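Local coordinates for amyloid-like protein 1 (Homo sapiens, PDB 3Q7G) that probably acts at the cell surface as a member of the amyloid precursor protein family, its E2 domain binding sulfated sugars such as heparin, at residues E28-A33 with R91-H96; E47-W52 with S76-L81; R109-G114 with R134-A139; R145-H150 with T171-I176. One frame throughout, in Å; residues are numbered along the deposited sequence.

In the fold
The four contacts join successive antiparallel helices of an elongated, all-helical E2 domain. Contacts 1 and 2 tie helix 26-57 to helix 64-119 at two levels, with centres about 26 Å apart; contact 2 lies nearer the turn between these helices, so contact 1 brackets it in sequence. Contact 3 then pairs the far part of helix 64-119 with helix 126-157, and contact 4, about 17 Å away between centres, pairs that helix with helix 159-184. Contacts 2 and 3 are about 51 Å apart between centres. Contacts 1 and 4 share one sulfated glucose, contacts 3 and 4 another; contact 4 also meets contact 2 of the second subunit, so the sugars bind beside the dimer interface.

Contact 1 (E28-A33 with R91-H96); sequences EGFLRA and RLVETH. With GU4 (2,3,4,6-tetra-O-sulfonato-alpha-D-glucopyranose), chain D.
F30 and H96 lay their rings over one another, and L92 closes in beside them; these three residues account for most of the surface buried here. The aromatic pair is an offset stack with centroids 3.9 Å apart and planes only 15° from parallel. H96 CG sits above one face of the phenyl ring, displaced toward its rim, while F30 CG in turn overlies a face of the imidazole. Both side chains leave their helices with CG anti to the backbone N (chi1 173° for F30), which carries each ring into the space between the two backbones. L92 reaches the phenyl ring obliquely, its CG 3.5 Å from F30 CE1, and its CD1 methyl extends on to A33 CB at 4.1 Å. A branched leucine suits this place because one methyl can follow the ring while the other covers the small alanine.

Histidine gives the stack a flat surface with polar corners. H96 NE2 lies 2.8 Å from sulfate oxygen O26 of the chain D glucose, but 125° at the hydrogen makes the bond weak; ND1 is held by E26. Two anionic neighbours would be expected to favour a protonated imidazole. The same sugar places O28 in the plane of the phenyl ring, 3.7 Å from F30 CE2. The contact joins the beginning of helix 26-57 to the middle of helix 64-119, antiparallel segments with axes 10.9 Å apart, and the sugar links them to H150 of helix 126-157 and K34 of the second subunit.

Contact 2 (E47-W52 with S76-L81); sequences EVMREW and SILQTL
L78 projects from helix 64-119 into a set of apolar groups on helix 26-57, and its course can be followed outward atom by atom. CB directs the chain toward the other helix, and CG, lying beside the backbone N and anti to the carbonyl carbon (chi1 -68°), comes within 4.1 Å of V48 CG1. There the leucine forks. Its CD2 methyl runs alongside the valine, 3.8 Å from V48 CG1, the two side chains sliding past one another in opposite directions. CD1 takes the other course and meets the terminal methyl of M49, with L78 CD1 3.6 Å from M49 CE. The same methyl touches the six-membered ring of W52, L78 CD1 lying 3.7 Å from W52 CZ3. Both M49 and W52 cross the leucine at about a right angle. The methionine can get there because its chain bends at chi2 (-72°), bringing back toward L78 a side chain that does not start in that direction.

V48 has further neighbours. I77 CG2 touches both of its methyls, being 3.9 Å from V48 CG1, and L81 CD2 lies at 4.4 Å from V48 CG2. The short, beta-branched V48 and I77 meet methyl to methyl beside the leucine, while the longer L78, M49 and W52 do most to span antiparallel axes 10.9 Å apart. W52 also stacks on F74 and on H170 of the second subunit, where L173 packs against M49. Built from hydrocarbon groups in direct touch, the contact has no directional bonds, so its cohesion probably comes from close fit and the exclusion of water.

Contact 3 (R109-G114 with R134-A139); sequences RAALEG and RRYLRA. With GU4 (2,3,4,6-tetra-O-sulfonato-alpha-D-glucopyranose), chain C.
The ring of Y136 presents its edge to A111, whose CB lies near the ring plane, while L112 approaches it obliquely, with L112 CB 4.3 Å from Y136 CD1. CG of the tyrosine is anti to the backbone N (chi1 169°), turning the ring along L112 and leaving the main chain of Y136 open to the alanine. A111 CB therefore rests on backbone, 3.5 Å from Y136 CA, and also meets A139 CB at 4.4 Å. The second flat group, the R138 guanidinium, has sulfur S4 of the chain C glucose in its plane at the edge; O23 of another sulfate is oblique to it.

Small alanines let helices 64-119 and 126-157 come close: these antiparallel segments have axes 8.2 Å apart and cross at -158°, near the far end of the long helix in the helical E2 domain. The tyrosine hydroxyl bonds to S183, bringing in helix 159-184. R138 belongs to a different surface. Bent at chi2 and chi3, its chain reaches the sugar, where R138 NH1 donates to O25 at 3.2 Å and NH2 to O26 at 3.1 Å, two oxygens of one sulfate. NH1 is also bonded to the carbonyl oxygen of L210.

Contact 4 (R145-H150 with T171-I176); sequences RHTLRH and THLQVI. With GU4 (2,3,4,6-tetra-O-sulfonato-alpha-D-glucopyranose), chain C; GU4 (2,3,4,6-tetra-O-sulfonato-alpha-D-glucopyranose), chain D.
T147 sets its hydroxyl over one face of the H172 imidazole, with OG1 3.4 Å from H172 CE1. The two side chains cross obliquely, and E143 anchors both: its backbone oxygen takes the T147 hydroxyl and its carboxylate the ring NE2. The threonine's methyl turns instead to L173, 4.0 Å from T147 CG2 to L173 CD2, as these chains slide past each other in opposite directions. A residue carrying both a hydroxyl and a methyl serves the two neighbours at once. At about a right angle to L173 stands L148, its CD2 3.7 Å from L173 CD1; the leucines also pack on I45 and M49 of the second subunit.

From the same segment, R145 and R149 reach the chain C glucose, away from helix 159-184. R149 NH2 donates to O11 almost straight (168°), though the modelled length is too short to be taken exactly. R145, bent at chi3 (63°), gives NE to the same O11 at 3.1 Å, while its NH1 forms a salt bridge with E39 of the second subunit. K142, H209 and R138 also hydrogen-bond to this sugar. Such a basic cluster around sulfates, backed by an antiparallel helix pair, is consistent with a heparin-binding site of the E2 domain.

Contact 1 (E28-A33 with R91-H96)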
# COMPACT_ATOMS: atom_id res chain seq x y z
N GLU A 28 -4.09 11.39 -4.31
CA GLU A 28 -3.87 10.99 -5.68
C GLU A 28 -2.50 11.46 -6.17
O GLU A 28 -1.77 10.71 -6.81
CB GLU A 28 -4.98 11.54 -6.58
N GLY A 29 -2.13 12.71 -5.88
CA GLY A 29 -0.84 13.19 -6.33
C GLY A 29 0.28 12.36 -5.71
O GLY A 29 1.26 12.02 -6.37
N PHE A 30 0.11 12.04 -4.43
CA PHE A 30 1.08 11.25 -3.70
C PHE A 30 1.23 9.89 -4.40
O PHE A 30 2.34 9.48 -4.76
CB PHE A 30 0.63 11.09 -2.25
CG PHE A 30 1.49 10.13 -1.45
CD1 PHE A 30 2.82 10.42 -1.18
CD2 PHE A 30 0.97 8.90 -1.04
CE1 PHE A 30 3.64 9.50 -0.52
CE2 PHE A 30 1.78 7.97 -0.38
CZ PHE A 30 3.11 8.26 -0.12
N LEU A 31 0.11 9.22 -4.61
CA LEU A 31 0.09 7.92 -5.27
C LEU A 31 0.76 7.99 -6.64
O LEU A 31 1.69 7.23 -6.92
CB LEU A 31 -1.34 7.41 -5.42
CG LEU A 31 -1.68 6.19 -4.56
CD1 LEU A 31 -1.51 6.52 -3.09
CD2 LEU A 31 -3.11 5.77 -4.83
N ARG A 32 0.31 8.90 -7.49
CA ARG A 32 0.89 9.04 -8.82
C ARG A 32 2.41 9.26 -8.72
O ARG A 32 3.18 8.65 -9.45
CB ARG A 32 0.22 10.18 -9.58
CG ARG A 32 0.58 10.22 -11.06
CD ARG A 32 0.31 8.87 -11.74
NE ARG A 32 1.54 8.27 -12.28
CZ ARG A 32 1.63 7.03 -12.74
NH1 ARG A 32 0.57 6.23 -12.73
NH2 ARG A 32 2.79 6.58 -13.23
N ALA A 33 2.84 10.11 -7.79
CA ALA A 33 4.27 10.39 -7.61
C ALA A 33 5.04 9.13 -7.20
O ALA A 33 6.15 8.88 -7.67
CB ALA A 33 4.45 11.48 -6.55
N ARG A 91 11.52 10.81 1.90
CA ARG A 91 11.21 12.20 1.62
C ARG A 91 9.79 12.33 1.07
O ARG A 91 9.09 13.28 1.39
CB ARG A 91 12.21 12.77 0.61
CG ARG A 91 11.91 14.20 0.17
CD ARG A 91 13.13 14.86 -0.44
NE ARG A 91 13.80 14.00 -1.41
CZ ARG A 91 14.98 13.43 -1.23
NH1 ARG A 91 15.65 13.64 -0.10
NH2 ARG A 91 15.51 12.65 -2.17
N LEU A 92 9.35 11.37 0.27
CA LEU A 92 7.99 11.44 -0.27
C LEU A 92 6.97 11.25 0.85
O LEU A 92 5.98 11.98 0.95
CB LEU A 92 7.79 10.36 -1.33
CG LEU A 92 6.53 10.46 -2.20
CD1 LEU A 92 6.69 11.65 -3.13
CD2 LEU A 92 6.33 9.19 -3.02
N VAL A 93 7.24 10.27 1.71
CA VAL A 93 6.36 9.97 2.82
C VAL A 93 6.26 11.11 3.84
O VAL A 93 5.19 11.37 4.38
CB VAL A 93 6.82 8.68 3.53
CG1 VAL A 93 6.13 8.53 4.89
CG2 VAL A 93 6.52 7.48 2.64
N GLU A 94 7.38 11.78 4.10
CA GLU A 94 7.41 12.87 5.05
C GLU A 94 6.56 14.03 4.54
O GLU A 94 5.76 14.59 5.28
CB GLU A 94 8.85 13.34 5.30
N THR A 95 6.74 14.37 3.26
CA THR A 95 6.00 15.45 2.64
C THR A 95 4.49 15.19 2.64
O THR A 95 3.70 16.11 2.89
CB THR A 95 6.46 15.68 1.18
OG1 THR A 95 7.80 16.17 1.18
CG2 THR A 95 5.56 16.67 0.48
N HIS A 96 4.12 13.96 2.34
CA HIS A 96 2.72 13.54 2.29
C HIS A 96 2.07 13.57 3.67
O HIS A 96 0.94 14.01 3.82
CB HIS A 96 2.60 12.13 1.71
CG HIS A 96 1.21 11.59 1.74
ND1 HIS A 96 0.18 12.11 0.98
CD2 HIS A 96 0.67 10.55 2.43
CE1 HIS A 96 -0.92 11.42 1.20
NE2 HIS A 96 -0.65 10.47 2.08
C1 GU4 D . 0.85 1.45 3.42
O5 GU4 D . 0.84 2.38 4.51
C5 GU4 D . 0.88 3.77 4.13
C6 GU4 D . 0.77 4.61 5.40
O6 GU4 D . 0.27 3.79 6.46
S6 GU4 D . -0.53 4.32 7.51
O22 GU4 D . -0.04 5.72 7.63
O23 GU4 D . -1.97 4.59 7.09
O21 GU4 D . -0.29 3.84 8.90
C4 GU4 D . -0.27 4.13 3.18
O4 GU4 D . -0.08 5.47 2.69
S4 GU4 D . -1.24 6.28 2.88
O25 GU4 D . -1.85 5.99 4.23
O26 GU4 D . -0.85 7.73 2.82
O24 GU4 D . -2.26 6.01 1.82
C3 GU4 D . -0.26 3.17 2.00
O3 GU4 D . -1.35 3.46 1.11
S3 GU4 D . -0.86 4.08 -0.09
O28 GU4 D . 0.57 4.47 0.07
O29 GU4 D . -1.68 5.31 -0.36
O27 GU4 D . -1.00 3.12 -1.23
C2 GU4 D . -0.36 1.73 2.52
O2 GU4 D . -0.34 0.83 1.41
S2 GU4 D . -1.20 -0.28 1.68
O11 GU4 D . -2.60 0.21 1.87
O12 GU4 D . -1.16 -1.24 0.52
O10 GU4 D . -0.74 -0.98 2.92

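Contact 2 (E47-W52 with S76-L81)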
# COMPACT_ATOMS: atom_id res chain seq x y z
N GLU A 47 18.71 -1.60 -15.90
CA GLU A 47 19.91 -1.29 -16.66
C GLU A 47 21.14 -1.83 -15.90
O GLU A 47 21.98 -2.51 -16.46
CB GLU A 47 20.08 0.23 -16.85
CG GLU A 47 19.25 0.82 -18.00
CD GLU A 47 19.44 0.01 -19.28
OE1 GLU A 47 18.55 -0.82 -19.58
OE2 GLU A 47 20.50 0.17 -19.94
N VAL A 48 21.26 -1.52 -14.61
CA VAL A 48 22.40 -2.04 -13.87
C VAL A 48 22.44 -3.58 -13.91
O VAL A 48 23.50 -4.16 -14.14
CB VAL A 48 22.39 -1.62 -12.40
CG1 VAL A 48 23.63 -2.16 -11.72
CG2 VAL A 48 22.34 -0.10 -12.28
N MET A 49 21.30 -4.24 -13.69
CA MET A 49 21.29 -5.71 -13.72
C MET A 49 21.72 -6.22 -15.10
O MET A 49 22.45 -7.20 -15.20
CB MET A 49 19.89 -6.26 -13.38
CG MET A 49 19.43 -6.02 -11.95
SD MET A 49 20.30 -7.06 -10.77
CE MET A 49 19.84 -6.26 -9.19
N ARG A 50 21.29 -5.54 -16.17
CA ARG A 50 21.68 -5.96 -17.51
C ARG A 50 23.20 -5.83 -17.69
O ARG A 50 23.84 -6.73 -18.24
CB ARG A 50 20.95 -5.13 -18.55
N GLU A 51 23.75 -4.71 -17.23
CA GLU A 51 25.19 -4.48 -17.35
C GLU A 51 25.95 -5.51 -16.53
O GLU A 51 26.99 -6.00 -16.94
CB GLU A 51 25.56 -3.09 -16.85
CG GLU A 51 24.98 -1.96 -17.66
CD GLU A 51 25.35 -0.60 -17.11
OE1 GLU A 51 25.03 -0.31 -15.94
OE2 GLU A 51 25.97 0.19 -17.86
N TRP A 52 25.40 -5.85 -15.37
CA TRP A 52 26.03 -6.81 -14.49
C TRP A 52 25.99 -8.20 -15.13
O TRP A 52 26.98 -8.91 -15.08
CB TRP A 52 25.33 -6.80 -13.14
CG TRP A 52 25.97 -7.64 -12.08
CD1 TRP A 52 27.19 -8.24 -12.14
CD2 TRP A 52 25.45 -7.92 -10.77
NE1 TRP A 52 27.48 -8.86 -10.95
CE2 TRP A 52 26.43 -8.67 -10.09
CE3 TRP A 52 24.27 -7.59 -10.11
CZ2 TRP A 52 26.26 -9.11 -8.77
CZ3 TRP A 52 24.09 -8.01 -8.79
CH2 TRP A 52 25.08 -8.76 -8.13
N SER A 76 28.13 -2.49 -5.50
CA SER A 76 28.30 -1.17 -4.89
C SER A 76 27.40 -0.17 -5.57
O SER A 76 26.86 0.73 -4.93
CB SER A 76 29.74 -0.70 -4.99
OG SER A 76 30.39 -0.88 -3.75
N ILE A 77 27.26 -0.30 -6.89
CA ILE A 77 26.40 0.59 -7.65
C ILE A 77 24.96 0.40 -7.14
O ILE A 77 24.19 1.36 -7.08
CB ILE A 77 26.47 0.29 -9.17
CG1 ILE A 77 27.76 0.87 -9.76
CG2 ILE A 77 25.26 0.85 -9.88
CD1 ILE A 77 27.90 0.65 -11.25
N LEU A 78 24.62 -0.82 -6.77
CA LEU A 78 23.27 -1.12 -6.29
C LEU A 78 23.05 -0.62 -4.85
O LEU A 78 21.96 -0.18 -4.50
CB LEU A 78 22.98 -2.63 -6.41
CG LEU A 78 22.88 -3.13 -7.86
CD1 LEU A 78 22.77 -4.66 -7.95
CD2 LEU A 78 21.64 -2.50 -8.49
N GLN A 79 24.10 -0.70 -4.04
CA GLN A 79 24.03 -0.22 -2.66
C GLN A 79 23.64 1.24 -2.76
O GLN A 79 22.71 1.71 -2.11
CB GLN A 79 25.38 -0.34 -1.97
CG GLN A 79 25.39 0.08 -0.51
CD GLN A 79 25.25 -1.10 0.43
OE1 GLN A 79 26.05 -2.04 0.40
NE2 GLN A 79 24.23 -1.07 1.28
N THR A 80 24.39 1.96 -3.60
CA THR A 80 24.17 3.37 -3.83
C THR A 80 22.76 3.61 -4.35
O THR A 80 22.06 4.50 -3.88
CB THR A 80 25.21 3.92 -4.83
OG1 THR A 80 26.49 3.97 -4.19
CG2 THR A 80 24.84 5.32 -5.31
N LEU A 81 22.35 2.80 -5.33
CA LEU A 81 21.01 2.93 -5.88
C LEU A 81 19.93 2.62 -4.82
O LEU A 81 18.93 3.33 -4.74
CB LEU A 81 20.84 2.01 -7.07
CG LEU A 81 19.53 2.14 -7.84
CD1 LEU A 81 19.22 3.62 -8.02
CD2 LEU A 81 19.65 1.39 -9.19

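Contact 3 (R109-G114 with R134-A139)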
# COMPACT_ATOMS: atom_id res chain seq x y z
N ARG A 109 -11.16 22.91 11.25
CA ARG A 109 -11.35 24.33 11.55
C ARG A 109 -12.40 24.96 10.65
O ARG A 109 -13.15 25.82 11.10
CB ARG A 109 -10.03 25.09 11.44
CG ARG A 109 -9.13 24.75 12.58
CD ARG A 109 -7.72 25.13 12.34
NE ARG A 109 -6.94 24.76 13.52
CZ ARG A 109 -5.62 24.67 13.54
NH1 ARG A 109 -4.91 24.92 12.45
NH2 ARG A 109 -5.01 24.28 14.65
N ALA A 110 -12.47 24.50 9.40
CA ALA A 110 -13.44 25.04 8.46
C ALA A 110 -14.86 24.59 8.80
O ALA A 110 -15.82 25.37 8.71
CB ALA A 110 -13.08 24.60 7.02
N ALA A 111 -14.98 23.33 9.18
CA ALA A 111 -16.27 22.77 9.54
C ALA A 111 -16.74 23.41 10.87
O ALA A 111 -17.94 23.65 11.04
CB ALA A 111 -16.16 21.24 9.65
N LEU A 112 -15.82 23.69 11.79
CA LEU A 112 -16.20 24.31 13.07
C LEU A 112 -16.77 25.70 12.82
O LEU A 112 -17.81 26.08 13.39
CB LEU A 112 -15.00 24.40 14.03
CG LEU A 112 -15.20 25.12 15.37
CD1 LEU A 112 -16.16 24.31 16.27
CD2 LEU A 112 -13.85 25.30 16.06
N GLU A 113 -16.11 26.48 11.96
CA GLU A 113 -16.60 27.80 11.63
C GLU A 113 -18.00 27.63 11.01
O GLU A 113 -18.93 28.33 11.39
CB GLU A 113 -15.67 28.51 10.64
CG GLU A 113 -16.14 29.91 10.28
CD GLU A 113 -15.13 30.68 9.47
OE1 GLU A 113 -14.82 30.26 8.33
OE2 GLU A 113 -14.65 31.72 9.97
N GLY A 114 -18.15 26.70 10.08
CA GLY A 114 -19.45 26.50 9.46
C GLY A 114 -20.56 26.12 10.43
O GLY A 114 -21.73 26.50 10.25
N ARG A 134 -22.83 17.80 11.15
CA ARG A 134 -22.40 16.57 10.53
C ARG A 134 -21.04 16.71 9.86
O ARG A 134 -20.15 15.86 10.05
CB ARG A 134 -23.43 16.12 9.50
CG ARG A 134 -23.27 14.69 9.09
CD ARG A 134 -24.48 14.23 8.29
NE ARG A 134 -24.48 12.79 8.10
CZ ARG A 134 -23.55 12.14 7.40
NH1 ARG A 134 -22.56 12.81 6.83
NH2 ARG A 134 -23.63 10.82 7.27
N ARG A 135 -20.86 17.78 9.09
CA ARG A 135 -19.59 18.01 8.41
C ARG A 135 -18.47 18.10 9.45
O ARG A 135 -17.37 17.57 9.25
CB ARG A 135 -19.64 19.30 7.58
CG ARG A 135 -20.60 19.23 6.40
CD ARG A 135 -20.49 20.46 5.51
NE ARG A 135 -19.21 20.53 4.79
CZ ARG A 135 -18.95 19.92 3.64
NH1 ARG A 135 -19.88 19.19 3.03
NH2 ARG A 135 -17.75 20.04 3.07
N TYR A 136 -18.76 18.76 10.57
CA TYR A 136 -17.77 18.88 11.64
C TYR A 136 -17.43 17.50 12.26
O TYR A 136 -16.24 17.17 12.48
CB TYR A 136 -18.28 19.79 12.75
CG TYR A 136 -17.41 19.73 13.98
CD1 TYR A 136 -16.12 20.26 13.97
CD2 TYR A 136 -17.83 19.04 15.12
CE1 TYR A 136 -15.27 20.11 15.04
CE2 TYR A 136 -16.99 18.88 16.22
CZ TYR A 136 -15.71 19.41 16.16
OH TYR A 136 -14.85 19.22 17.22
N LEU A 137 -18.46 16.70 12.53
CA LEU A 137 -18.25 15.36 13.10
C LEU A 137 -17.48 14.53 12.10
O LEU A 137 -16.64 13.71 12.48
CB LEU A 137 -19.59 14.69 13.41
CG LEU A 137 -20.41 15.34 14.53
CD1 LEU A 137 -21.71 14.61 14.72
CD2 LEU A 137 -19.58 15.33 15.82
N ARG A 138 -17.76 14.73 10.81
CA ARG A 138 -17.07 13.97 9.78
C ARG A 138 -15.59 14.34 9.77
O ARG A 138 -14.74 13.49 9.55
CB ARG A 138 -17.70 14.25 8.41
CG ARG A 138 -19.08 13.62 8.19
CD ARG A 138 -18.98 12.40 7.27
NE ARG A 138 -18.42 12.75 5.96
CZ ARG A 138 -17.81 11.89 5.16
NH1 ARG A 138 -17.68 10.62 5.52
NH2 ARG A 138 -17.32 12.29 3.99
N ALA A 139 -15.28 15.62 10.01
CA ALA A 139 -13.88 16.05 10.03
C ALA A 139 -13.17 15.41 11.22
O ALA A 139 -12.02 14.98 11.13
CB ALA A 139 -13.79 17.58 10.13
C1 GU4 C . -10.37 10.15 3.35
O5 GU4 C . -11.17 11.23 2.84
C5 GU4 C . -12.32 10.82 2.08
C6 GU4 C . -13.14 12.11 2.02
O6 GU4 C . -13.47 12.48 3.37
S6 GU4 C . -13.80 13.82 3.73
O22 GU4 C . -13.45 14.55 2.47
O23 GU4 C . -15.29 14.11 3.75
O21 GU4 C . -12.92 14.54 4.69
C4 GU4 C . -13.23 9.82 2.80
O4 GU4 C . -14.09 9.23 1.81
S4 GU4 C . -15.48 9.32 2.16
O25 GU4 C . -15.64 9.11 3.64
O26 GU4 C . -16.01 10.66 1.76
O24 GU4 C . -16.25 8.26 1.43
C3 GU4 C . -12.43 8.72 3.49
O3 GU4 C . -13.31 8.05 4.41
S3 GU4 C . -13.27 6.63 4.18
O28 GU4 C . -11.87 6.14 4.37
O29 GU4 C . -13.71 6.33 2.77
O27 GU4 C . -14.19 5.94 5.13
C2 GU4 C . -11.26 9.33 4.28
O2 GU4 C . -10.47 8.31 4.89
S2 GU4 C . -10.04 8.74 6.18
O11 GU4 C . -10.66 7.88 7.24
O12 GU4 C . -8.54 8.63 6.26
O10 GU4 C . -10.42 10.16 6.39

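Contact 4 (R145-H150 with T171-I176)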
# COMPACT_ATOMS: atom_id res chain seq x y z
N ARG A 145 -10.08 8.23 12.47
CA ARG A 145 -9.77 7.07 11.63
C ARG A 145 -8.30 7.05 11.20
O ARG A 145 -7.69 5.99 11.11
CB ARG A 145 -10.67 7.03 10.40
CG ARG A 145 -12.12 6.73 10.72
CD ARG A 145 -12.98 6.85 9.48
NE ARG A 145 -12.61 5.87 8.46
CZ ARG A 145 -12.97 4.59 8.49
NH1 ARG A 145 -13.71 4.12 9.49
NH2 ARG A 145 -12.59 3.77 7.52
N HIS A 146 -7.75 8.23 10.91
CA HIS A 146 -6.36 8.35 10.51
C HIS A 146 -5.44 7.91 11.63
O HIS A 146 -4.38 7.32 11.40
CB HIS A 146 -6.03 9.79 10.16
CG HIS A 146 -5.89 10.04 8.69
ND1 HIS A 146 -4.67 9.96 8.05
CD2 HIS A 146 -6.81 10.32 7.74
CE1 HIS A 146 -4.85 10.18 6.76
NE2 HIS A 146 -6.14 10.40 6.55
N THR A 147 -5.82 8.24 12.85
CA THR A 147 -5.02 7.85 14.00
C THR A 147 -5.05 6.34 14.11
O THR A 147 -4.02 5.69 14.23
CB THR A 147 -5.59 8.45 15.28
OG1 THR A 147 -5.60 9.88 15.19
CG2 THR A 147 -4.75 8.00 16.46
N LEU A 148 -6.25 5.78 14.07
CA LEU A 148 -6.41 4.34 14.16
C LEU A 148 -5.72 3.62 13.02
O LEU A 148 -4.88 2.74 13.24
CB LEU A 148 -7.89 4.00 14.16
CG LEU A 148 -8.63 4.65 15.34
CD1 LEU A 148 -10.13 4.65 15.07
CD2 LEU A 148 -8.31 3.88 16.61
N ARG A 149 -6.05 4.00 11.79
CA ARG A 149 -5.47 3.35 10.62
C ARG A 149 -3.94 3.35 10.69
O ARG A 149 -3.30 2.32 10.41
CB ARG A 149 -5.95 4.03 9.32
CG ARG A 149 -5.85 3.12 8.09
CD ARG A 149 -6.41 3.78 6.83
NE ARG A 149 -7.81 4.14 6.96
CZ ARG A 149 -8.26 5.39 7.02
NH1 ARG A 149 -7.41 6.40 6.95
NH2 ARG A 149 -9.55 5.64 7.15
N HIS A 150 -3.35 4.47 11.07
CA HIS A 150 -1.89 4.55 11.14
C HIS A 150 -1.34 3.59 12.19
O HIS A 150 -0.51 2.73 11.88
CB HIS A 150 -1.46 5.98 11.47
CG HIS A 150 0.00 6.12 11.76
ND1 HIS A 150 0.97 5.53 10.98
CD2 HIS A 150 0.66 6.78 12.74
CE1 HIS A 150 2.17 5.83 11.46
NE2 HIS A 150 2.01 6.58 12.53
N THR A 171 -3.98 8.79 24.15
CA THR A 171 -4.10 10.20 24.53
C THR A 171 -4.73 10.99 23.39
O THR A 171 -5.67 11.77 23.59
CB THR A 171 -2.71 10.84 24.81
OG1 THR A 171 -2.02 10.13 25.85
CG2 THR A 171 -2.87 12.30 25.24
N HIS A 172 -4.21 10.80 22.18
CA HIS A 172 -4.68 11.50 20.99
C HIS A 172 -6.17 11.29 20.75
O HIS A 172 -6.89 12.24 20.48
CB HIS A 172 -3.86 11.05 19.76
CG HIS A 172 -4.10 11.88 18.53
ND1 HIS A 172 -3.46 11.63 17.33
CD2 HIS A 172 -4.91 12.94 18.30
CE1 HIS A 172 -3.86 12.50 16.43
NE2 HIS A 172 -4.75 13.31 16.99
N LEU A 173 -6.64 10.04 20.87
CA LEU A 173 -8.05 9.75 20.66
C LEU A 173 -8.90 10.46 21.73
O LEU A 173 -10.00 10.93 21.45
CB LEU A 173 -8.30 8.23 20.66
CG LEU A 173 -7.62 7.51 19.47
CD1 LEU A 173 -7.65 5.97 19.63
CD2 LEU A 173 -8.31 7.91 18.21
N GLN A 174 -8.40 10.54 22.96
CA GLN A 174 -9.16 11.24 24.00
C GLN A 174 -9.25 12.74 23.68
O GLN A 174 -10.30 13.36 23.88
CB GLN A 174 -8.50 11.06 25.37
CG GLN A 174 -8.87 9.78 26.07
CD GLN A 174 -8.34 9.75 27.50
OE1 GLN A 174 -7.12 9.76 27.72
NE2 GLN A 174 -9.26 9.74 28.47
N VAL A 175 -8.16 13.33 23.20
CA VAL A 175 -8.15 14.75 22.84
C VAL A 175 -9.30 15.00 21.86
O VAL A 175 -10.13 15.89 22.05
CB VAL A 175 -6.78 15.17 22.18
CG1 VAL A 175 -6.90 16.55 21.53
CG2 VAL A 175 -5.68 15.18 23.23
N ILE A 176 -9.37 14.18 20.81
CA ILE A 176 -10.42 14.31 19.82
C ILE A 176 -11.81 14.22 20.43
O ILE A 176 -12.65 15.10 20.22
CB ILE A 176 -10.30 13.23 18.71
CG1 ILE A 176 -9.02 13.44 17.89
CG2 ILE A 176 -11.53 13.26 17.82
CD1 ILE A 176 -8.74 12.34 16.87
C1 GU4 C . -10.37 10.15 3.35
O5 GU4 C . -11.17 11.23 2.84
C5 GU4 C . -12.32 10.82 2.08
C6 GU4 C . -13.14 12.11 2.02
O6 GU4 C . -13.47 12.48 3.37
S6 GU4 C . -13.80 13.82 3.73
O22 GU4 C . -13.45 14.55 2.47
O23 GU4 C . -15.29 14.11 3.75
O21 GU4 C . -12.92 14.54 4.69
C4 GU4 C . -13.23 9.82 2.80
O4 GU4 C . -14.09 9.23 1.81
S4 GU4 C . -15.48 9.32 2.16
O25 GU4 C . -15.64 9.11 3.64
O26 GU4 C . -16.01 10.66 1.76
O24 GU4 C . -16.25 8.26 1.43
C3 GU4 C . -12.43 8.72 3.49
O3 GU4 C . -13.31 8.05 4.41
S3 GU4 C . -13.27 6.63 4.18
O28 GU4 C . -11.87 6.14 4.37
O29 GU4 C . -13.71 6.33 2.77
O27 GU4 C . -14.19 5.94 5.13
C2 GU4 C . -11.26 9.33 4.28
O2 GU4 C . -10.47 8.31 4.89
S2 GU4 C . -10.04 8.74 6.18
O11 GU4 C . -10.66 7.88 7.24
O12 GU4 C . -8.54 8.63 6.26
O10 GU4 C . -10.42 10.16 6.39
C1 GU4 D . 0.85 1.45 3.42
O5 GU4 D . 0.84 2.38 4.51
C5 GU4 D . 0.88 3.77 4.13
C6 GU4 D . 0.77 4.61 5.40
O6 GU4 D . 0.27 3.79 6.46
S6 GU4 D . -0.53 4.32 7.51
O22 GU4 D . -0.04 5.72 7.63
O23 GU4 D . -1.97 4.59 7.09
O21 GU4 D . -0.29 3.84 8.90
C4 GU4 D . -0.27 4.13 3.18
O4 GU4 D . -0.08 5.47 2.69
S4 GU4 D . -1.24 6.28 2.88
O25 GU4 D . -1.85 5.99 4.23
O26 GU4 D . -0.85 7.73 2.82
O24 GU4 D . -2.26 6.01 1.82
C3 GU4 D . -0.26 3.17 2.00
O3 GU4 D . -1.35 3.46 1.11
S3 GU4 D . -0.86 4.08 -0.09
O28 GU4 D . 0.57 4.47 0.07
O29 GU4 D . -1.68 5.31 -0.36
O27 GU4 D . -1.00 3.12 -1.23
C2 GU4 D . -0.36 1.73 2.52
O2 GU4 D . -0.34 0.83 1.41
S2 GU4 D . -1.20 -0.28 1.68
O11 GU4 D . -2.60 0.21 1.87
O12 GU4 D . -1.16 -1.24 0.52
O10 GU4 D . -0.74 -0.98 2.92